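Local coordinates for protein probable transcriptional regulator (Pseudomonas aeruginosa PAO1, PDB 2GEN) that probably binds DNA as a TetR-family transcriptional regulator, through a helix-turn-helix motif near its N-terminus, at the interface of chains A and B. Numbering follows the deposited sequence. Chains: chain A/B, probable transcriptional regulator.

The interface of chains A and B. Residues chain A 146-149, 152, 156; chain B 164, 175, 180, 183-184.
The loop 146-149 of chain A and the start of its helix 150-169 meet the C-terminal helix 181-192 of chain B, with the 3-10 helix 177-180 and the loop at B:Val175 alongside. B:Leu183 reaches into the bend where the chain A loop turns into the helix. Its CG stands anti to the backbone N (chi1 -178°), which carries the forked end away from its own helix and over to chain A. One branch, CD2, points at the loop-helix junction: it sits against the side chain of selenomethionine A:Met148, which crosses the leucine at about a right angle. B:Leu183 CD2 also lies 3.6 Å from A:Cys152 CB, and A:Pro149 meets the leucine tip to tip. On the other branch, B:Leu183 CD1 lies 3.8 Å from A:Arg146 NE, and the two side chains slide past each other in opposite directions. Beyond A:Cys152, B:Cys180 brings its SG up to the cysteine of chain A; the two sulphurs are modelled too close together for their spacing to be trusted. The contact is apolar, and its twin recurs with the chains exchanged. TetR regulators commonly dimerise through C-terminal helices, so this two-fold interface is plausibly the biological one. At its flanks A:Val156 CG1 meets B:Leu184 CD2 at 3.7 Å, and A:Pro149 and B:Val175 cross at about a right angle, with A:Pro149 CB 3.6 Å from B:Val175 CG1.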
loop_
_atom_site.group_PDB
_atom_site.type_symbol
_atom_site.label_atom_id
_atom_site.label_comp_id
_atom_site.label_asym_id
_atom_site.label_seq_id
_atom_site.Cartn_x
_atom_site.Cartn_y
_atom_site.Cartn_z
ATOM N N ARG A 146 23.554 3.644 -3.785
ATOM C CA ARG A 146 23.877 2.385 -3.119
ATOM C C ARG A 146 23.360 1.193 -3.955
ATOM O O ARG A 146 22.299 1.261 -4.611
ATOM C CB ARG A 146 23.356 2.417 -1.671
ATOM C CG ARG A 146 22.055 1.726 -1.455
ATOM C CD ARG A 146 21.670 1.625 0.068
ATOM N NE ARG A 146 22.110 0.344 0.621
ATOM C CZ ARG A 146 22.254 0.055 1.919
ATOM N NH1 ARG A 146 22.003 0.967 2.877
ATOM N NH2 ARG A 146 22.665 -1.170 2.249
ATOM N N GLU A 147 24.111 0.094 -3.956
ATOM C CA GLU A 147 23.774 -1.068 -4.814
ATOM C C GLU A 147 22.511 -1.772 -4.325
ATOM O O GLU A 147 22.428 -2.169 -3.157
ATOM C CB GLU A 147 24.930 -2.091 -4.880
ATOM C CG GLU A 147 26.348 -1.495 -5.071
ATOM C CD GLU A 147 27.368 -2.539 -5.558
ATOM O OE1 GLU A 147 27.352 -3.693 -5.046
ATOM O OE2 GLU A 147 28.176 -2.207 -6.471
HETATM N N MSE A 148 21.533 -1.898 -5.209
HETATM C CA MSE A 148 20.321 -2.652 -4.956
HETATM C C MSE A 148 19.593 -2.963 -6.259
HETATM O O MSE A 148 19.788 -2.241 -7.262
HETATM C CB MSE A 148 19.401 -1.902 -3.955
HETATM C CG MSE A 148 18.692 -0.763 -4.514
HETATM SE SE MSE A 148 17.759 0.241 -3.028
HETATM C CE MSE A 148 19.117 1.303 -2.447
ATOM N N PRO A 149 18.755 -4.014 -6.271
ATOM C CA PRO A 149 17.900 -4.317 -7.426
ATOM C C PRO A 149 16.968 -3.161 -7.774
ATOM O O PRO A 149 16.531 -2.437 -6.878
ATOM C CB PRO A 149 17.090 -5.524 -6.972
ATOM C CG PRO A 149 17.884 -6.121 -5.839
ATOM C CD PRO A 149 18.600 -5.010 -5.189
ATOM N N CYS A 152 13.837 -2.970 -5.738
ATOM C CA CYS A 152 14.110 -2.498 -4.368
ATOM C C CYS A 152 14.240 -0.977 -4.329
ATOM O O CYS A 152 13.578 -0.300 -3.521
ATOM C CB CYS A 152 15.407 -3.070 -3.849
ATOM S SG CYS A 152 15.253 -4.782 -3.538
ATOM N N VAL A 156 12.050 1.510 -2.127
ATOM C CA VAL A 156 12.641 2.418 -1.127
ATOM C C VAL A 156 12.322 3.865 -1.426
ATOM O O VAL A 156 11.911 4.590 -0.515
ATOM C CB VAL A 156 14.112 2.147 -0.539
ATOM C CG1 VAL A 156 14.651 0.709 -0.687
ATOM C CG2 VAL A 156 15.059 3.283 -0.507
ATOM N N LEU B 164 7.174 -3.165 -1.509
ATOM C CA LEU B 164 7.775 -4.311 -2.224
ATOM C C LEU B 164 6.917 -5.574 -2.053
ATOM O O LEU B 164 6.677 -6.300 -3.024
ATOM C CB LEU B 164 9.186 -4.558 -1.758
ATOM C CG LEU B 164 10.052 -5.512 -2.617
ATOM C CD1 LEU B 164 10.037 -5.066 -4.094
ATOM C CD2 LEU B 164 11.479 -5.551 -2.116
ATOM N N VAL B 175 12.356 -9.520 -8.464
ATOM C CA VAL B 175 13.178 -9.989 -7.331
ATOM C C VAL B 175 12.418 -10.931 -6.397
ATOM O O VAL B 175 11.198 -10.888 -6.349
ATOM C CB VAL B 175 13.776 -8.825 -6.458
ATOM C CG1 VAL B 175 15.218 -8.569 -6.822
ATOM C CG2 VAL B 175 12.951 -7.580 -6.525
ATOM N N CYS B 180 15.516 -9.537 -0.652
ATOM C CA CYS B 180 15.661 -8.107 -0.348
ATOM C C CYS B 180 15.539 -7.853 1.161
ATOM O O CYS B 180 15.547 -6.709 1.587
ATOM C CB CYS B 180 14.579 -7.305 -1.039
ATOM S SG CYS B 180 14.657 -7.479 -2.853
ATOM N N LEU B 183 18.712 -5.918 2.652
ATOM C CA LEU B 183 18.735 -4.577 2.114
ATOM C C LEU B 183 17.674 -3.676 2.775
ATOM O O LEU B 183 18.035 -2.570 3.228
ATOM C CB LEU B 183 18.488 -4.644 0.620
ATOM C CG LEU B 183 18.525 -3.309 -0.081
ATOM C CD1 LEU B 183 19.921 -2.693 0.010
ATOM C CD2 LEU B 183 18.063 -3.561 -1.505
ATOM N N LEU B 184 16.429 -4.156 2.856
ATOM C CA LEU B 184 15.327 -3.303 3.371
ATOM C C LEU B 184 15.546 -3.019 4.877
ATOM O O LEU B 184 15.327 -1.903 5.345
ATOM C CB LEU B 184 13.969 -3.930 3.093
ATOM C CG LEU B 184 13.553 -3.895 1.594
ATOM C CD1 LEU B 184 12.132 -4.275 1.331
ATOM C CD2 LEU B 184 13.839 -2.519 0.959
#